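Local coordinates for protein beta-fructofuranosidase (Arthrobacter, PDB 3WPU) that is an enzyme of the levansucrase/invertase family, whose members share a five-bladed beta-propeller fold, at residues A33-L36 and Q37-S40; K316-T319 and E320-F323. All coordinates share one frame; numbering follows the deposited sequence.

In the fold
Interactions 1 and 2 both belong to the levansucrase/invertase region, but they lie on opposite sides of the chain's centre. Their own centres are 40 Å apart, with nearest atoms about 25 Å apart, so neither touches the other. Interaction 1 runs along helix 30-38 and on into the loop that follows, its centre 24 Å from that of the chain. Interaction 2, centred 21 Å from it, is the turn leading into strand 321-331. One mixed sheet links the two regions: the short strand 26-27, a few residues before helix 30-38, pairs in parallel with strand 321-331, which starts in interaction 2.

Interaction 1: A33-L36 and Q37-S40; sequences ARQL and QRMS
Gln37 reaches back to the preceding turn through two waters, one for each end of its amide. NE2 gives a 2.9 Å hydrogen bond to a water that itself donates to Ala33 O, and this nitrogen also bonds Gly363 O. At the other end, Gln37 OE1 accepts from a second water at 2.8 Å; that water lies in the guanidinium plane of Arg34, at its edge, and accepts a hydrogen bond from NE.

Arg38 runs beside Gln35, both pointing the same way. Its NH1 donates to Gln35 OE1 at 3.0 Å, meeting a lone pair in the carbonyl plane, although the amide and guanidinium planes stand 85° apart. A bend at chi2 of Gln35 (-46°) turns the amide to this position. Gln35 NE2 bonds Ala31 O and Pro8 O, so both ends of the amide are held and its rotation is fixed, while Arg38 NE bonds Gln5 O. On the backbone, Arg34 O takes two weak bonds, from the N atoms of Gln37 and Arg38.

Met39 N then bonds Gln35 O at 3.0 Å, and the methionine side chain folds against that same oxygen, with CG 3.2 Å and SD 3.5 Å from Gln35 O. Ser40 leaves the helical path: its CB passes 3.9 Å from Leu36 O, and its OG bonds Ser50.

Helix 30-38 follows strand 26-27; Arg34 NH1 bonds Tyr283 OH and Tyr289 O between helices 278-281 and 293-297, and Met39 rests on Ser389, between helix 385-388 and strand 391-394.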
loop_
_atom_site.group_PDB
_atom_site.type_symbol
_atom_site.label_atom_id
_atom_site.label_comp_id
_atom_site.label_asym_id
_atom_site.label_seq_id
_atom_site.Cartn_x
_atom_site.Cartn_y
_atom_site.Cartn_z
ATOM N N ALA A 33 -12.162 -1.610 -17.237
ATOM C CA ALA A 33 -11.491 -2.834 -16.852
ATOM C C ALA A 33 -11.332 -3.786 -18.036
ATOM O O ALA A 33 -10.366 -4.582 -18.082
ATOM C CB ALA A 33 -12.233 -3.495 -15.682
ATOM N N ARG A 34 -12.221 -3.713 -19.019
ATOM C CA ARG A 34 -12.104 -4.602 -20.189
ATOM C C ARG A 34 -10.945 -4.226 -21.099
ATOM O O ARG A 34 -10.492 -5.027 -21.905
ATOM C CB ARG A 34 -13.436 -4.741 -20.948
ATOM C CG ARG A 34 -14.453 -5.544 -20.159
ATOM C CD ARG A 34 -15.829 -5.612 -20.807
ATOM N NE ARG A 34 -15.822 -6.282 -22.110
ATOM C CZ ARG A 34 -16.826 -6.248 -22.992
ATOM N NH1 ARG A 34 -17.931 -5.545 -22.755
ATOM N NH2 ARG A 34 -16.702 -6.894 -24.153
ATOM N N GLN A 35 -10.405 -3.020 -20.938
ATOM C CA GLN A 35 -9.183 -2.656 -21.650
ATOM C C GLN A 35 -8.012 -3.590 -21.296
ATOM O O GLN A 35 -7.139 -3.818 -22.111
ATOM C CB GLN A 35 -8.781 -1.222 -21.346
ATOM C CG GLN A 35 -9.834 -0.161 -21.640
ATOM C CD GLN A 35 -10.503 -0.329 -22.989
ATOM O OE1 GLN A 35 -9.869 -0.205 -24.038
ATOM N NE2 GLN A 35 -11.783 -0.594 -22.959
ATOM N N LEU A 36 -8.010 -4.115 -20.085
ATOM C CA LEU A 36 -6.982 -5.074 -19.641
ATOM C C LEU A 36 -6.932 -6.279 -20.570
ATOM O O LEU A 36 -5.846 -6.803 -20.858
ATOM C CB LEU A 36 -7.245 -5.524 -18.185
ATOM C CG LEU A 36 -7.246 -4.430 -17.094
ATOM C CD1 LEU A 36 -7.884 -4.900 -15.817
ATOM C CD2 LEU A 36 -5.824 -3.942 -16.841
ATOM N N GLN A 37 -8.090 -6.734 -21.030
ATOM C CA GLN A 37 -8.111 -7.869 -21.986
ATOM C C GLN A 37 -7.659 -7.423 -23.382
ATOM O O GLN A 37 -7.003 -8.160 -24.119
ATOM C CB GLN A 37 -9.503 -8.499 -22.056
ATOM C CG GLN A 37 -9.947 -9.049 -20.732
ATOM C CD GLN A 37 -11.405 -9.424 -20.716
ATOM O OE1 GLN A 37 -11.903 -10.070 -21.658
ATOM N NE2 GLN A 37 -12.110 -9.017 -19.661
ATOM N N ARG A 38 -8.012 -6.199 -23.777
ATOM C CA ARG A 38 -7.598 -5.694 -25.081
ATOM C C ARG A 38 -6.085 -5.561 -25.188
ATOM O O ARG A 38 -5.535 -5.680 -26.267
ATOM C CB ARG A 38 -8.250 -4.327 -25.359
ATOM C CG ARG A 38 -9.765 -4.368 -25.438
ATOM C CD ARG A 38 -10.367 -3.016 -25.828
ATOM N NE ARG A 38 -10.078 -2.673 -27.221
ATOM C CZ ARG A 38 -10.109 -1.440 -27.722
ATOM N NH1 ARG A 38 -10.403 -0.400 -26.956
ATOM N NH2 ARG A 38 -9.826 -1.227 -29.013
ATOM N N MET A 39 -5.426 -5.279 -24.062
ATOM C CA MET A 39 -4.000 -5.050 -24.029
ATOM C C MET A 39 -3.231 -6.365 -24.026
ATOM O O MET A 39 -2.039 -6.357 -24.256
ATOM C CB MET A 39 -3.631 -4.264 -22.777
ATOM C CG MET A 39 -4.179 -2.837 -22.709
ATOM S SD MET A 39 -4.205 -2.222 -21.001
ATOM C CE MET A 39 -2.744 -3.148 -20.472
ATOM N N SER A 40 -3.925 -7.468 -23.777
ATOM C CA SER A 40 -3.269 -8.770 -23.644
ATOM C C SER A 40 -3.053 -9.388 -25.009
ATOM O O SER A 40 -3.848 -9.182 -25.928
ATOM C CB SER A 40 -4.128 -9.688 -22.775
ATOM O OG SER A 40 -3.528 -10.973 -22.598
HETATM O O HOH W 1 -10.735 -7.251 -17.835
HETATM O O HOH W 2 -13.830 -8.383 -22.802
#

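Interaction 2: K316-T319 and E320-F323; sequences KQLT and EWEF
The indole N-H of Trp321 turns back on the chain that precedes it and donates from NE1 to Leu318 O at 2.9 Å. The bond is fairly straight at the hydrogen, 156°, and the oxygen lies near the indole plane at the ring's edge. On the acceptor side, however, the donor stands well above the plane of the Leu318 carbonyl, 64° out of it, and not on a lone pair. Beside this polar link the Leu318 side chain meets the benzene end of the same indole, CB 4.1 Å from CZ2 of Trp321, so Leu318 meets the ring twice, through one hydrogen bond and one apolar contact.

This is the turn of a beta-hairpin between the antiparallel strands 305-313 and 321-331. Leu318 takes a left-handed backbone conformation (phi 62°), which helps reverse the chain, and Glu320 pairs with Lys314 through the backbone. Leu318 and Trp321 both pack on Phe178 of strand 174-184, and Trp321 also touches Leu225 and Leu226, so the hairpin leans on an adjacent sheet, probably a neighbouring propeller blade.

Thr319 and Glu320 continue the turn. Thr319 OG1 sits between its own backbone N and carbonyl carbon, where it bonds Asn315 ND2, and the Asn315 OD1 makes a weak bond to Glu320 N. The extended Glu320 side chain starts out alongside the preceding peptide, its CG 3.4 Å from Thr319 O.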
loop_
_atom_site.group_PDB
_atom_site.type_symbol
_atom_site.label_atom_id
_atom_site.label_comp_id
_atom_site.label_asym_id
_atom_site.label_seq_id
_atom_site.Cartn_x
_atom_site.Cartn_y
_atom_site.Cartn_z
ATOM N N LYS A 316 -5.897 18.536 15.364
ATOM C CA LYS A 316 -4.478 18.533 14.996
ATOM C C LYS A 316 -3.774 17.258 15.434
ATOM O O LYS A 316 -2.801 16.850 14.800
ATOM C CB LYS A 316 -3.750 19.726 15.602
ATOM C CG LYS A 316 -4.272 21.059 15.101
ATOM C CD LYS A 316 -3.268 22.179 15.342
ATOM C CE LYS A 316 -3.746 23.491 14.732
ATOM N NZ LYS A 316 -4.109 23.364 13.287
ATOM N N GLN A 317 -4.283 16.628 16.493
ATOM C CA GLN A 317 -3.672 15.395 17.042
ATOM C C GLN A 317 -3.997 14.195 16.199
ATOM O O GLN A 317 -3.456 13.119 16.457
ATOM C CB GLN A 317 -4.143 15.062 18.473
ATOM C CG GLN A 317 -4.185 16.218 19.450
ATOM C CD GLN A 317 -5.525 16.925 19.397
ATOM O OE1 GLN A 317 -5.724 17.805 18.586
ATOM N NE2 GLN A 317 -6.456 16.517 20.258
ATOM N N LEU A 318 -4.904 14.357 15.240
ATOM C CA LEU A 318 -5.335 13.259 14.370
ATOM C C LEU A 318 -6.005 12.104 15.120
ATOM O O LEU A 318 -5.948 10.939 14.688
ATOM C CB LEU A 318 -4.162 12.764 13.517
ATOM C CG LEU A 318 -3.339 13.829 12.778
ATOM C CD1 LEU A 318 -2.304 13.151 11.904
ATOM C CD2 LEU A 318 -4.200 14.767 11.936
ATOM N N THR A 319 -6.653 12.410 16.241
ATOM C CA THR A 319 -7.382 11.414 17.025
ATOM C C THR A 319 -8.895 11.380 16.767
ATOM O O THR A 319 -9.587 10.525 17.310
ATOM C CB THR A 319 -7.165 11.659 18.521
ATOM O OG1 THR A 319 -7.578 13.007 18.826
ATOM C CG2 THR A 319 -5.743 11.508 18.868
ATOM N N GLU A 320 -9.412 12.316 15.961
ATOM C CA GLU A 320 -10.830 12.365 15.602
ATOM C C GLU A 320 -10.927 12.591 14.100
ATOM O O GLU A 320 -10.247 13.451 13.583
ATOM C CB GLU A 320 -11.529 13.515 16.326
ATOM C CG GLU A 320 -11.619 13.264 17.822
ATOM C CD GLU A 320 -12.230 14.412 18.590
ATOM O OE1 GLU A 320 -12.216 14.342 19.836
ATOM O OE2 GLU A 320 -12.708 15.381 17.961
ATOM N N TRP A 321 -11.778 11.804 13.446
ATOM C CA TRP A 321 -11.922 11.776 11.995
ATOM C C TRP A 321 -13.402 11.768 11.639
ATOM O O TRP A 321 -14.245 11.292 12.431
ATOM C CB TRP A 321 -11.233 10.504 11.433
ATOM C CG TRP A 321 -9.742 10.570 11.565
ATOM C CD1 TRP A 321 -9.011 10.352 12.694
ATOM C CD2 TRP A 321 -8.799 10.920 10.552
ATOM N NE1 TRP A 321 -7.697 10.555 12.467
ATOM C CE2 TRP A 321 -7.521 10.900 11.151
ATOM C CE3 TRP A 321 -8.909 11.264 9.199
ATOM C CZ2 TRP A 321 -6.365 11.182 10.453
ATOM C CZ3 TRP A 321 -7.733 11.566 8.502
ATOM C CH2 TRP A 321 -6.484 11.498 9.130
ATOM N N GLU A 322 -13.711 12.288 10.456
ATOM C CA GLU A 322 -15.044 12.186 9.874
ATOM C C GLU A 322 -14.898 11.500 8.517
ATOM O O GLU A 322 -13.985 11.800 7.738
ATOM C CB GLU A 322 -15.746 13.554 9.719
ATOM C CG GLU A 322 -15.132 14.452 8.704
ATOM C CD GLU A 322 -15.796 15.821 8.633
ATOM O OE1 GLU A 322 -15.511 16.521 7.657
ATOM O OE2 GLU A 322 -16.528 16.198 9.573
ATOM N N PHE A 323 -15.798 10.579 8.251
ATOM C CA PHE A 323 -15.904 9.984 6.942
ATOM C C PHE A 323 -16.338 11.035 5.937
ATOM O O PHE A 323 -17.116 11.959 6.264
ATOM C CB PHE A 323 -16.951 8.877 6.915
ATOM C CG PHE A 323 -16.493 7.558 7.481
ATOM C CD1 PHE A 323 -15.374 6.948 6.992
ATOM C CD2 PHE A 323 -17.227 6.929 8.460
ATOM C CE1 PHE A 323 -14.967 5.716 7.479
ATOM C CE2 PHE A 323 -16.841 5.699 8.968
ATOM C CZ PHE A 323 -15.710 5.096 8.475
#